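Local coordinates for amyloid-like protein 1 (Homo sapiens, PDB 3PMR) that probably binds heparin and takes part in cell adhesion through an all-helical E2 domain that pairs with a second copy of itself, at residues K34-L37 / E38-R41; R43-N46 / E47-E51; L78-L81 / E82-S86; L148-Y151 / Q152-A156; L184-L187 / D188-P191. One frame throughout, in Å; residues are numbered along the deposited sequence.

Interaction 1: K34-L37 / E38-R41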
loop_
_atom_site.group_PDB
_atom_site.type_symbol
_atom_site.label_atom_id
_atom_site.label_comp_id
_atom_site.label_asym_id
_atom_site.label_seq_id
_atom_site.Cartn_x
_atom_site.Cartn_y
_atom_site.Cartn_z
ATOM N N LYS B 34 -0.002 -11.280 -1.132
ATOM C CA LYS B 34 -0.152 -10.388 0.005
ATOM C C LYS B 34 -1.525 -10.562 0.678
ATOM O O LYS B 34 -1.618 -10.574 1.905
ATOM C CB LYS B 34 0.061 -8.944 -0.462
ATOM C CG LYS B 34 0.082 -7.913 0.639
ATOM C CD LYS B 34 0.503 -6.537 0.102
ATOM C CE LYS B 34 0.209 -5.442 1.129
ATOM N NZ LYS B 34 0.609 -4.071 0.688
ATOM N N MET B 35 -2.582 -10.725 -0.115
ATOM C CA MET B 35 -3.925 -10.899 0.444
ATOM C C MET B 35 -4.059 -12.270 1.117
ATOM O O MET B 35 -4.654 -12.385 2.187
ATOM C CB MET B 35 -4.993 -10.723 -0.650
ATOM C CG MET B 35 -6.450 -10.797 -0.151
ATOM S SD MET B 35 -6.839 -9.706 1.277
ATOM C CE MET B 35 -6.754 -8.020 0.500
ATOM N N ASP B 36 -3.498 -13.303 0.497
ATOM C CA ASP B 36 -3.536 -14.642 1.083
ATOM C C ASP B 36 -2.899 -14.634 2.473
ATOM O O ASP B 36 -3.444 -15.206 3.415
ATOM C CB ASP B 36 -2.786 -15.655 0.215
ATOM C CG ASP B 36 -3.538 -16.013 -1.060
ATOM O OD1 ASP B 36 -4.787 -16.096 -1.022
ATOM O OD2 ASP B 36 -2.877 -16.233 -2.099
ATOM N N LEU B 37 -1.746 -13.991 2.600
ATOM C CA LEU B 37 -1.054 -13.936 3.885
ATOM C C LEU B 37 -1.769 -13.056 4.901
ATOM O O LEU B 37 -1.691 -13.305 6.108
ATOM C CB LEU B 37 0.379 -13.438 3.697
ATOM C CG LEU B 37 1.306 -14.391 2.933
ATOM C CD1 LEU B 37 2.700 -13.778 2.842
ATOM C CD2 LEU B 37 1.363 -15.733 3.644
ATOM N N GLU B 38 -2.451 -12.021 4.413
ATOM C CA GLU B 38 -3.203 -11.112 5.273
ATOM C C GLU B 38 -4.306 -11.912 5.961
ATOM O O GLU B 38 -4.487 -11.843 7.178
ATOM C CB GLU B 38 -3.837 -9.998 4.425
ATOM C CG GLU B 38 -4.762 -9.060 5.199
ATOM C CD GLU B 38 -5.415 -8.010 4.307
ATOM O OE1 GLU B 38 -4.678 -7.184 3.728
ATOM O OE2 GLU B 38 -6.659 -8.010 4.180
ATOM N N GLU B 39 -5.036 -12.666 5.149
ATOM C CA GLU B 39 -6.145 -13.504 5.598
ATOM C C GLU B 39 -5.695 -14.621 6.528
ATOM O O GLU B 39 -6.338 -14.905 7.543
ATOM C CB GLU B 39 -6.853 -14.119 4.384
ATOM C CG GLU B 39 -7.626 -13.119 3.541
ATOM C CD GLU B 39 -8.126 -13.714 2.235
ATOM O OE1 GLU B 39 -8.985 -13.080 1.582
ATOM O OE2 GLU B 39 -7.654 -14.810 1.856
ATOM N N ARG B 40 -4.591 -15.262 6.172
ATOM C CA ARG B 40 -4.057 -16.353 6.975
ATOM C C ARG B 40 -3.687 -15.852 8.374
ATOM O O ARG B 40 -4.010 -16.472 9.384
ATOM C CB ARG B 40 -2.825 -16.938 6.278
ATOM C CG ARG B 40 -2.190 -18.127 6.987
ATOM C CD ARG B 40 -0.953 -18.605 6.233
ATOM N NE ARG B 40 -1.280 -19.061 4.885
ATOM C CZ ARG B 40 -0.373 -19.390 3.969
ATOM N NH1 ARG B 40 0.925 -19.311 4.255
ATOM N NH2 ARG B 40 -0.759 -19.798 2.763
ATOM N N ARG B 41 -3.016 -14.709 8.426
ATOM C CA ARG B 41 -2.596 -14.149 9.696
ATOM C C ARG B 41 -3.770 -13.622 10.522
ATOM O O ARG B 41 -3.768 -13.730 11.749
ATOM C CB ARG B 41 -1.551 -13.056 9.459
ATOM C CG ARG B 41 -0.274 -13.584 8.784
ATOM C CD ARG B 41 0.335 -14.755 9.567
ATOM N NE ARG B 41 1.644 -15.140 9.043
ATOM C CZ ARG B 41 2.536 -15.862 9.714
ATOM N NH1 ARG B 41 2.264 -16.284 10.944
ATOM N NH2 ARG B 41 3.709 -16.147 9.162
#

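Interaction 2: R43-N46 / E47-E51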
loop_
_atom_site.group_PDB
_atom_site.type_symbol
_atom_site.label_atom_id
_atom_site.label_comp_id
_atom_site.label_asym_id
_atom_site.label_seq_id
_atom_site.Cartn_x
_atom_site.Cartn_y
_atom_site.Cartn_z
ATOM N N ARG B 43 -6.725 -14.887 10.662
ATOM C CA ARG B 43 -7.329 -16.069 11.302
ATOM C C ARG B 43 -6.521 -16.566 12.501
ATOM O O ARG B 43 -7.089 -17.016 13.498
ATOM C CB ARG B 43 -7.456 -17.236 10.324
ATOM C CG ARG B 43 -8.405 -17.024 9.178
ATOM C CD ARG B 43 -8.751 -18.359 8.542
ATOM N NE ARG B 43 -9.163 -18.201 7.152
ATOM C CZ ARG B 43 -8.316 -18.008 6.144
ATOM N NH1 ARG B 43 -7.009 -17.956 6.371
ATOM N NH2 ARG B 43 -8.776 -17.860 4.910
ATOM N N GLN B 44 -5.198 -16.523 12.390
ATOM C CA GLN B 44 -4.337 -16.968 13.485
ATOM C C GLN B 44 -4.472 -16.025 14.674
ATOM O O GLN B 44 -4.550 -16.460 15.810
ATOM C CB GLN B 44 -2.872 -17.012 13.042
ATOM C CG GLN B 44 -2.560 -18.112 12.050
ATOM C CD GLN B 44 -1.158 -17.989 11.458
ATOM O OE1 GLN B 44 -0.338 -17.190 11.915
ATOM N NE2 GLN B 44 -0.884 -18.788 10.438
ATOM N N ILE B 45 -4.490 -14.730 14.404
ATOM C CA ILE B 45 -4.634 -13.743 15.463
ATOM C C ILE B 45 -5.972 -13.959 16.159
ATOM O O ILE B 45 -6.070 -13.916 17.380
ATOM C CB ILE B 45 -4.626 -12.304 14.909
ATOM C CG1 ILE B 45 -3.270 -11.997 14.268
ATOM C CG2 ILE B 45 -4.945 -11.323 16.026
ATOM C CD1 ILE B 45 -3.215 -10.670 13.529
ATOM N N ASN B 46 -7.011 -14.176 15.369
ATOM C CA ASN B 46 -8.311 -14.370 15.950
ATOM C C ASN B 46 -8.327 -15.612 16.853
ATOM O O ASN B 46 -8.829 -15.560 17.957
ATOM C CB ASN B 46 -9.368 -14.473 14.855
ATOM C CG ASN B 46 -10.766 -14.301 15.402
ATOM O OD1 ASN B 46 -11.073 -13.296 16.050
ATOM N ND2 ASN B 46 -11.614 -15.286 15.164
ATOM N N GLU B 47 -7.749 -16.711 16.386
ATOM C CA GLU B 47 -7.704 -17.943 17.170
ATOM C C GLU B 47 -6.948 -17.727 18.483
ATOM O O GLU B 47 -7.357 -18.221 19.531
ATOM C CB GLU B 47 -7.055 -19.060 16.348
ATOM C CG GLU B 47 -6.764 -20.356 17.113
ATOM C CD GLU B 47 -7.953 -20.857 17.941
ATOM O OE1 GLU B 47 -9.097 -20.842 17.434
ATOM O OE2 GLU B 47 -7.744 -21.278 19.101
ATOM N N VAL B 48 -5.848 -16.983 18.430
ATOM C CA VAL B 48 -5.085 -16.720 19.639
ATOM C C VAL B 48 -5.867 -15.820 20.583
ATOM O O VAL B 48 -5.849 -16.025 21.794
ATOM C CB VAL B 48 -3.735 -16.046 19.331
ATOM C CG1 VAL B 48 -3.054 -15.632 20.631
ATOM C CG2 VAL B 48 -2.840 -17.006 18.550
ATOM N N MET B 49 -6.553 -14.820 20.033
ATOM C CA MET B 49 -7.321 -13.896 20.867
ATOM C C MET B 49 -8.469 -14.618 21.563
ATOM O O MET B 49 -8.802 -14.315 22.705
ATOM C CB MET B 49 -7.865 -12.733 20.021
ATOM C CG MET B 49 -6.791 -11.716 19.571
ATOM S SD MET B 49 -6.100 -10.706 20.917
ATOM C CE MET B 49 -4.812 -9.771 20.047
ATOM N N ARG B 50 -9.062 -15.576 20.863
ATOM C CA ARG B 50 -10.166 -16.357 21.403
ATOM C C ARG B 50 -9.673 -17.223 22.569
ATOM O O ARG B 50 -10.327 -17.313 23.604
ATOM C CB ARG B 50 -10.745 -17.235 20.293
ATOM C CG ARG B 50 -11.956 -18.059 20.674
ATOM C CD ARG B 50 -12.406 -18.890 19.479
ATOM N NE ARG B 50 -12.791 -18.044 18.351
ATOM C CZ ARG B 50 -13.974 -17.446 18.229
ATOM N NH1 ARG B 50 -14.905 -17.602 19.163
ATOM N NH2 ARG B 50 -14.224 -16.680 17.175
ATOM N N GLU B 51 -8.516 -17.856 22.389
ATOM C CA GLU B 51 -7.930 -18.700 23.421
ATOM C C GLU B 51 -7.600 -17.837 24.624
ATOM O O GLU B 51 -7.853 -18.214 25.765
ATOM C CB GLU B 51 -6.658 -19.373 22.901
ATOM C CG GLU B 51 -6.907 -20.603 22.051
ATOM C CD GLU B 51 -5.637 -21.133 21.418
ATOM O OE1 GLU B 51 -4.542 -20.842 21.947
ATOM O OE2 GLU B 51 -5.733 -21.848 20.397
#

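Interaction 3: L78-L81 / E82-S86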
loop_
_atom_site.group_PDB
_atom_site.type_symbol
_atom_site.label_atom_id
_atom_site.label_comp_id
_atom_site.label_asym_id
_atom_site.label_seq_id
_atom_site.Cartn_x
_atom_site.Cartn_y
_atom_site.Cartn_z
ATOM N N LEU B 78 1.836 -13.873 21.161
ATOM C CA LEU B 78 1.580 -12.755 20.262
ATOM C C LEU B 78 2.895 -12.117 19.800
ATOM O O LEU B 78 2.969 -11.553 18.716
ATOM C CB LEU B 78 0.700 -11.708 20.941
ATOM C CG LEU B 78 -0.777 -12.092 21.132
ATOM C CD1 LEU B 78 -1.462 -11.030 21.998
ATOM C CD2 LEU B 78 -1.468 -12.228 19.783
ATOM N N GLN B 79 3.925 -12.210 20.631
ATOM C CA GLN B 79 5.239 -11.671 20.289
ATOM C C GLN B 79 5.771 -12.492 19.116
ATOM O O GLN B 79 6.245 -11.951 18.121
ATOM C CB GLN B 79 6.196 -11.816 21.475
ATOM C CG GLN B 79 7.636 -11.466 21.150
ATOM C CD GLN B 79 7.976 -10.050 21.530
ATOM O OE1 GLN B 79 8.178 -9.747 22.706
ATOM N NE2 GLN B 79 8.025 -9.166 20.541
ATOM N N THR B 80 5.689 -13.807 19.259
ATOM C CA THR B 80 6.142 -14.732 18.227
ATOM C C THR B 80 5.364 -14.526 16.927
ATOM O O THR B 80 5.942 -14.540 15.839
ATOM C CB THR B 80 5.969 -16.202 18.679
ATOM O OG1 THR B 80 6.759 -16.437 19.849
ATOM C CG2 THR B 80 6.406 -17.158 17.586
ATOM N N LEU B 81 4.055 -14.326 17.039
ATOM C CA LEU B 81 3.222 -14.134 15.855
ATOM C C LEU B 81 3.539 -12.799 15.162
ATOM O O LEU B 81 3.577 -12.717 13.935
ATOM C CB LEU B 81 1.745 -14.199 16.243
ATOM C CG LEU B 81 0.711 -14.249 15.121
ATOM C CD1 LEU B 81 -0.620 -14.739 15.688
ATOM C CD2 LEU B 81 0.564 -12.879 14.498
ATOM N N GLU B 82 3.763 -11.758 15.950
ATOM C CA GLU B 82 4.095 -10.459 15.389
ATOM C C GLU B 82 5.406 -10.547 14.602
ATOM O O GLU B 82 5.538 -9.940 13.540
ATOM C CB GLU B 82 4.211 -9.407 16.502
ATOM C CG GLU B 82 2.856 -8.906 17.039
ATOM C CD GLU B 82 2.961 -8.280 18.426
ATOM O OE1 GLU B 82 4.092 -7.971 18.859
ATOM O OE2 GLU B 82 1.913 -8.091 19.080
ATOM N N GLU B 83 6.357 -11.319 15.120
ATOM C CA GLU B 83 7.664 -11.485 14.480
ATOM C C GLU B 83 7.559 -12.236 13.164
ATOM O O GLU B 83 8.235 -11.901 12.190
ATOM C CB GLU B 83 8.634 -12.200 15.429
ATOM C CG GLU B 83 9.051 -11.341 16.614
ATOM C CD GLU B 83 9.807 -12.119 17.680
ATOM O OE1 GLU B 83 10.014 -13.342 17.503
ATOM O OE2 GLU B 83 10.192 -11.504 18.699
ATOM N N GLN B 84 6.696 -13.245 13.135
ATOM C CA GLN B 84 6.486 -14.025 11.927
ATOM C C GLN B 84 5.768 -13.212 10.855
ATOM O O GLN B 84 6.071 -13.349 9.674
ATOM C CB GLN B 84 5.668 -15.277 12.235
ATOM C CG GLN B 84 6.422 -16.318 13.038
ATOM C CD GLN B 84 5.608 -17.573 13.249
ATOM O OE1 GLN B 84 4.547 -17.746 12.643
ATOM N NE2 GLN B 84 6.103 -18.467 14.099
ATOM N N VAL B 85 4.804 -12.388 11.262
ATOM C CA VAL B 85 4.048 -11.564 10.309
ATOM C C VAL B 85 5.000 -10.564 9.640
ATOM O O VAL B 85 5.014 -10.398 8.424
ATOM C CB VAL B 85 2.909 -10.772 11.017
ATOM C CG1 VAL B 85 2.248 -9.811 10.025
ATOM C CG2 VAL B 85 1.867 -11.746 11.597
ATOM N N SER B 86 5.781 -9.899 10.474
ATOM C CA SER B 86 6.758 -8.904 10.055
ATOM C C SER B 86 7.856 -9.516 9.154
ATOM O O SER B 86 8.188 -8.970 8.113
ATOM C CB SER B 86 7.365 -8.294 11.322
ATOM O OG SER B 86 8.390 -7.378 11.025
#

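Interaction 4: L148-Y151 / Q152-A156. With PO4 (phosphate ion), chain D; PO4 (phosphate ion), chain F.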
loop_
_atom_site.group_PDB
_atom_site.type_symbol
_atom_site.label_atom_id
_atom_site.label_comp_id
_atom_site.label_asym_id
_atom_site.label_seq_id
_atom_site.Cartn_x
_atom_site.Cartn_y
_atom_site.Cartn_z
ATOM N N LEU B 148 12.299 7.838 -8.451
ATOM C CA LEU B 148 11.576 8.931 -7.809
ATOM C C LEU B 148 10.471 8.426 -6.882
ATOM O O LEU B 148 10.323 8.918 -5.760
ATOM C CB LEU B 148 10.966 9.858 -8.873
ATOM C CG LEU B 148 11.919 10.638 -9.794
ATOM C CD1 LEU B 148 11.180 11.105 -11.028
ATOM C CD2 LEU B 148 12.510 11.828 -9.047
ATOM N N ARG B 149 9.692 7.453 -7.355
ATOM C CA ARG B 149 8.599 6.887 -6.557
ATOM C C ARG B 149 9.114 6.225 -5.279
ATOM O O ARG B 149 8.509 6.353 -4.212
ATOM C CB ARG B 149 7.799 5.856 -7.372
ATOM C CG ARG B 149 6.584 5.306 -6.626
ATOM C CD ARG B 149 5.738 4.368 -7.491
ATOM N NE ARG B 149 5.399 4.976 -8.772
ATOM C CZ ARG B 149 5.957 4.644 -9.935
ATOM N NH1 ARG B 149 6.888 3.697 -9.995
ATOM N NH2 ARG B 149 5.588 5.269 -11.044
ATOM N N HIS B 150 10.227 5.511 -5.392
ATOM C CA HIS B 150 10.796 4.835 -4.240
ATOM C C HIS B 150 11.176 5.840 -3.152
ATOM O O HIS B 150 10.888 5.641 -1.971
ATOM C CB HIS B 150 12.035 4.049 -4.635
ATOM C CG HIS B 150 12.642 3.306 -3.494
ATOM N ND1 HIS B 150 13.989 3.345 -3.207
ATOM C CD2 HIS B 150 12.076 2.534 -2.539
ATOM C CE1 HIS B 150 14.227 2.632 -2.121
ATOM N NE2 HIS B 150 13.082 2.130 -1.695
ATOM N N TYR B 151 11.850 6.903 -3.569
ATOM C CA TYR B 151 12.275 7.968 -2.671
ATOM C C TYR B 151 11.035 8.623 -2.040
ATOM O O TYR B 151 10.966 8.839 -0.829
ATOM C CB TYR B 151 13.079 8.987 -3.485
ATOM C CG TYR B 151 13.558 10.190 -2.722
ATOM C CD1 TYR B 151 14.214 10.057 -1.495
ATOM C CD2 TYR B 151 13.368 11.468 -3.235
ATOM C CE1 TYR B 151 14.667 11.177 -0.803
ATOM C CE2 TYR B 151 13.810 12.584 -2.557
ATOM C CZ TYR B 151 14.453 12.437 -1.346
ATOM O OH TYR B 151 14.837 13.566 -0.677
ATOM N N GLN B 152 10.061 8.922 -2.883
ATOM C CA GLN B 152 8.815 9.539 -2.460
ATOM C C GLN B 152 8.117 8.679 -1.404
ATOM O O GLN B 152 7.594 9.196 -0.417
ATOM C CB GLN B 152 7.906 9.740 -3.679
ATOM C CG GLN B 152 6.490 10.180 -3.340
ATOM C CD GLN B 152 5.578 9.015 -3.015
ATOM O OE1 GLN B 152 4.569 9.179 -2.326
ATOM N NE2 GLN B 152 5.922 7.830 -3.507
ATOM N N HIS B 153 8.124 7.366 -1.615
ATOM C CA HIS B 153 7.499 6.433 -0.686
ATOM C C HIS B 153 8.219 6.412 0.660
ATOM O O HIS B 153 7.579 6.406 1.714
ATOM C CB HIS B 153 7.494 5.018 -1.269
ATOM C CG HIS B 153 7.019 3.979 -0.303
ATOM N ND1 HIS B 153 5.687 3.798 0.000
ATOM C CD2 HIS B 153 7.705 3.118 0.487
ATOM C CE1 HIS B 153 5.572 2.873 0.937
ATOM N NE2 HIS B 153 6.782 2.445 1.250
ATOM N N VAL B 154 9.551 6.389 0.624
ATOM C CA VAL B 154 10.340 6.369 1.852
ATOM C C VAL B 154 10.134 7.680 2.640
ATOM O O VAL B 154 9.968 7.659 3.861
ATOM C CB VAL B 154 11.862 6.140 1.532
ATOM C CG1 VAL B 154 12.713 6.357 2.774
ATOM C CG2 VAL B 154 12.078 4.699 1.021
ATOM N N ALA B 155 10.117 8.811 1.939
ATOM C CA ALA B 155 9.923 10.100 2.590
ATOM C C ALA B 155 8.532 10.164 3.224
ATOM O O ALA B 155 8.362 10.673 4.331
ATOM C CB ALA B 155 10.097 11.231 1.579
ATOM N N ALA B 156 7.545 9.622 2.522
ATOM C CA ALA B 156 6.177 9.607 3.013
ATOM C C ALA B 156 5.997 8.779 4.286
ATOM O O ALA B 156 5.166 9.123 5.133
ATOM C CB ALA B 156 5.237 9.084 1.922
HETATM P P PO4 D . 3.371 5.322 -2.403
HETATM O O1 PO4 D . 3.781 5.734 -1.036
HETATM O O2 PO4 D . 4.567 5.287 -3.295
HETATM O O3 PO4 D . 2.753 3.969 -2.351
HETATM O O4 PO4 D . 2.384 6.297 -2.931
HETATM P P PO4 F . 4.989 3.718 -14.330
HETATM O O1 PO4 F . 6.075 4.370 -13.554
HETATM O O2 PO4 F . 5.424 3.543 -15.741
HETATM O O3 PO4 F . 4.682 2.390 -13.736
HETATM O O4 PO4 F . 3.769 4.571 -14.289
#

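Interaction 5: L184-L187 / D188-P191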
loop_
_atom_site.group_PDB
_atom_site.type_symbol
_atom_site.label_atom_id
_atom_site.label_comp_id
_atom_site.label_asym_id
_atom_site.label_seq_id
_atom_site.Cartn_x
_atom_site.Cartn_y
_atom_site.Cartn_z
ATOM N N LEU B 184 21.965 9.368 -27.396
ATOM C CA LEU B 184 21.850 10.440 -28.378
ATOM C C LEU B 184 23.205 10.663 -29.040
ATOM O O LEU B 184 23.286 11.220 -30.128
ATOM C CB LEU B 184 21.376 11.730 -27.704
ATOM C CG LEU B 184 19.865 11.998 -27.671
ATOM C CD1 LEU B 184 19.063 10.720 -27.745
ATOM C CD2 LEU B 184 19.542 12.768 -26.407
ATOM N N GLY B 185 24.266 10.220 -28.372
ATOM C CA GLY B 185 25.600 10.358 -28.923
ATOM C C GLY B 185 25.830 9.289 -29.977
ATOM O O GLY B 185 26.592 9.480 -30.925
ATOM N N LEU B 186 25.175 8.146 -29.809
ATOM C CA LEU B 186 25.312 7.070 -30.774
ATOM C C LEU B 186 24.649 7.509 -32.075
ATOM O O LEU B 186 25.133 7.200 -33.159
ATOM C CB LEU B 186 24.649 5.796 -30.251
ATOM C CG LEU B 186 25.477 4.916 -29.313
ATOM C CD1 LEU B 186 24.555 4.064 -28.459
ATOM C CD2 LEU B 186 26.420 4.049 -30.129
ATOM N N LEU B 187 23.542 8.238 -31.942
ATOM C CA LEU B 187 22.771 8.741 -33.071
ATOM C C LEU B 187 23.493 9.850 -33.816
ATOM O O LEU B 187 23.195 10.116 -34.983
ATOM C CB LEU B 187 21.419 9.280 -32.590
ATOM C CG LEU B 187 20.580 9.992 -33.659
ATOM C CD1 LEU B 187 20.174 8.983 -34.734
ATOM C CD2 LEU B 187 19.352 10.623 -33.038
ATOM N N ASP B 188 24.428 10.509 -33.138
ATOM C CA ASP B 188 25.181 11.602 -33.742
ATOM C C ASP B 188 26.358 11.156 -34.587
ATOM O O ASP B 188 27.014 11.982 -35.220
ATOM C CB ASP B 188 25.659 12.578 -32.671
ATOM C CG ASP B 188 24.580 13.553 -32.264
ATOM O OD1 ASP B 188 23.989 14.184 -33.166
ATOM O OD2 ASP B 188 24.320 13.691 -31.051
ATOM N N GLN B 189 26.630 9.856 -34.595
ATOM C CA GLN B 189 27.716 9.320 -35.403
ATOM C C GLN B 189 27.241 9.251 -36.854
ATOM O O GLN B 189 28.018 8.977 -37.769
ATOM C CB GLN B 189 28.118 7.940 -34.887
ATOM C CG GLN B 189 29.083 8.012 -33.712
ATOM C CD GLN B 189 29.051 6.777 -32.834
ATOM O OE1 GLN B 189 28.925 5.654 -33.324
ATOM N NE2 GLN B 189 29.179 6.979 -31.527
ATOM N N ASN B 190 25.945 9.501 -37.036
ATOM C CA ASN B 190 25.295 9.539 -38.341
ATOM C C ASN B 190 24.622 10.912 -38.374
ATOM O O ASN B 190 23.431 11.045 -38.080
ATOM C CB ASN B 190 24.230 8.445 -38.465
ATOM C CG ASN B 190 23.610 8.390 -39.852
ATOM O OD1 ASN B 190 23.678 9.355 -40.615
ATOM N ND2 ASN B 190 22.991 7.262 -40.179
ATOM N N PRO B 191 25.392 11.956 -38.720
ATOM C CA PRO B 191 24.946 13.350 -38.804
ATOM C C PRO B 191 23.613 13.570 -39.512
ATOM O O PRO B 191 22.659 14.084 -38.919
ATOM C CB PRO B 191 26.101 14.030 -39.531
ATOM C CG PRO B 191 27.287 13.252 -39.056
ATOM C CD PRO B 191 26.790 11.834 -39.171
#

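Interaction 1: K34-L37 / E38-R41
E38 meets M35 three residues back along helix 26-56, where M35 SD lies 3.4 Å from E38 OE2 and the methyl CE comes up to the same carboxylate. M35 gets there by leaving with CG on the far side from its backbone N (chi1 -176°) and then bending at both chi2 and chi3, while E38 stays extended. The charge of E38 has a stronger partner, since its OE2 is salt-bridged to NE of R149 of the second subunit. At E39 the backbone N donates to M35 O over 3.0 Å. The E39 side chain lies against that carbonyl, with CG 3.3 Å from M35 O, and its OE1 stops 3.8 Å from M35 CG. Its other oxygen, OE2, is 4.3 Å from D36 OD1, a like-charge approach that is probably mildly unfavourable. R40 bends at chi3 (-62°), which lays its guanidinium beside L37, CD2 of L37 sitting over one face and 3.7 Å from R40 NH1. R41 closes the series with CG packed 3.0 Å from L37 O, while its guanidinium is salt-bridged to E88 and hydrogen-bonded to Q44 and Q84. Helix 26-56 thus rests on helix 64-119, K34 touching R89 and L92, L37 touching E88 and R41 touching V85, whereas E38 and R41 also pack on Q152 of the second subunit.

Interaction 2: R43-N46 / E47-E51
On the face of helix 26-56 that packs against the second subunit, I45 and M49 form a one-turn ridge, running side by side and pointing the same way. Their closest side-chain atoms are I45 CG2 and M49 CG, 4.0 Å apart. M49 CG also leans on the backbone, 3.2 Å from I45 O, because chi1 of -72° sets it beside its own N. That carbonyl is the acceptor for M49 N at 2.8 Å, so a single oxygen takes both a hydrogen bond and a methylene contact. Helix 26-56 and the long helix 64-119 follow each other in a helical hairpin of the coiled-coil kind known from E2 domains, and here I45 packs on L81 and V48 on I77 and L78. The ridge itself meets Y151 (from I45) and L173 (from M49) of the second subunit. V48 N bonds to Q44 O at 3.0 Å, and V48 CG2 lies 3.3 Å from that same oxygen. Further round the helix, N46 ND2 stands 3.6 Å from R50 NH2, at the guanidinium edge and near its plane. Both nitrogens are donors, so this is a contact rather than a bond; the amide and guanidinium planes stand 81° apart.

Interaction 3: L78-L81 / E82-S86
E82 folds back over the carbonyl of L78, and each atom of its side chain can be placed against that one oxygen. CB starts 3.3 Å from L78 O. CG comes closer still, 3.1 Å from L78 O, because chi1 of -77° sets it beside the backbone N, toward the preceding turn. CD then passes at 3.3 Å from L78 O, and the chain runs on extended, with OE2 receding to 3.6 Å and OE1 to 3.8 Å from the same L78 O. The charged end finds its partners across the dimer: E82 OE2 is salt-bridged to NE of R166 and hydrogen-bonded to OH of Y151, both of the second subunit. Two bonds therefore grip one carboxylate oxygen of a buried residue, which probably fixes its rotation and favours the ionised form.

These turns belong to the long helix 64-119, which pairs with helix 26-56 in a helical hairpin; L78 touches W52 there, and V85 packs on Q152 of the second subunit. L81 CD2 is pressed against V85 CG2 at 3.4 Å, tighter than usual for two carbons. V85 CG2 also rests 3.1 Å from L81 O, the acceptor of V85 N, so the valine branch is hemmed in by both the backbone and the leucine.

Q79 leaves with CG opposite its backbone N (chi1 172°), which brings CG 3.5 Å from E83 OE2; the bend at chi2 then turns the amide, whose plane lies 31° from that of the carboxylate. T80 and Q84 run alongside each other, CG2 of the threonine meeting the amide nitrogen NE2.

Interaction 4: L148-Y151 / Q152-A156
Q152 and R149 meet at a backbone oxygen: Q152 NE2 donates to R149 O over 3.1 Å, in the carbonyl plane and on a lone pair. The same amide nitrogen makes a straighter bond (165°) to O2 of a phosphate ion, Q152 NE2 to O2 being 2.9 Å. H153 holds that phosphate from the next position, its ND1 lying 2.9 Å from O1, with the oxygen in the plane of the imidazole. A bend of the Q152 chain at chi2 (-85°) folds its amide back over the preceding turn, where it can serve carbonyl and anion together. R149 O is in turn shared, since H153 N also donates to it at 2.8 Å. The R149 side chain reaches a second phosphate instead, NH2 pointing at O1 over 2.7 Å, edge-on and in the guanidinium plane. R145 of the same chain completes this second site with a hydrogen bond of its own, and R89 of the second subunit completes the first.

Further out, on another side of the helix, V154 CG2 sits over one face of the H150 ring, 4.2 Å from its centroid and 28° off the normal, a CH-pi contact. H150 and V154 both pack on M165 of helix 159-187. Both phosphates probably come from the crystallisation liquor, but arginine, histidine and amide donors gathered round such anions are consistent with a heparin-binding surface at the dimer interface.

Interaction 5: L184-L187 / D188-P191
D188 turns back on L184 at the end of helix 159-187: with CG beside its own backbone N (chi1 -81°), its carboxylate swings over the preceding turn and OD2 comes 2.8 Å from L184 O. As both are acceptors, this short approach is probably unfavourable and its exact placing doubtful. The backbone N of D188 is divided between two carbonyls, with weak hydrogen bonds of 3.3 Å each, from D188 N to L184 O and from D188 N to G185 O. Q189 takes a similar first torsion (chi1 -83°), which lays its extended chain alongside the last turn and leaves NE2 3.6 Å from G185 O. The backbone then reverses in a type I turn from L187 to N190, closed by a long, weak bond from N190 N to L187 O at 3.5 Å. N190 departs from the pattern: its CG lies opposite the backbone N (chi1 -176°), and OD1 weakly caps N of L193, making N190 the N-cap of helix 191-207. L187, with CG likewise opposite N, projects into the helical bundle. There it packs on A194 and I201 of helix 191-207, L119 of helix 64-119 and V129 of helix 126-157, while L186 touches F115 and L119.

The five interactions follow one another along the chain, from helix 26-56 to the turn before helix 191-207. Interactions 1, 2 and 3 cluster with centres 13 to 14 Å apart: the first two share helix 26-56, and interaction 3 faces both from helix 64-119. Interaction 4, on helix 126-157, lies 25 Å from interaction 1 within the chain, centre to centre, yet residues of interactions 1 to 3 meet its counterpart in the second subunit. Interaction 5 sits on the opposite side of the chain's centre from interactions 1 to 3, 66 Å from interaction 2 between centres, and touches no other protein chain. Four contacts thus border the dimer interface, while the fifth joins helices within one subunit.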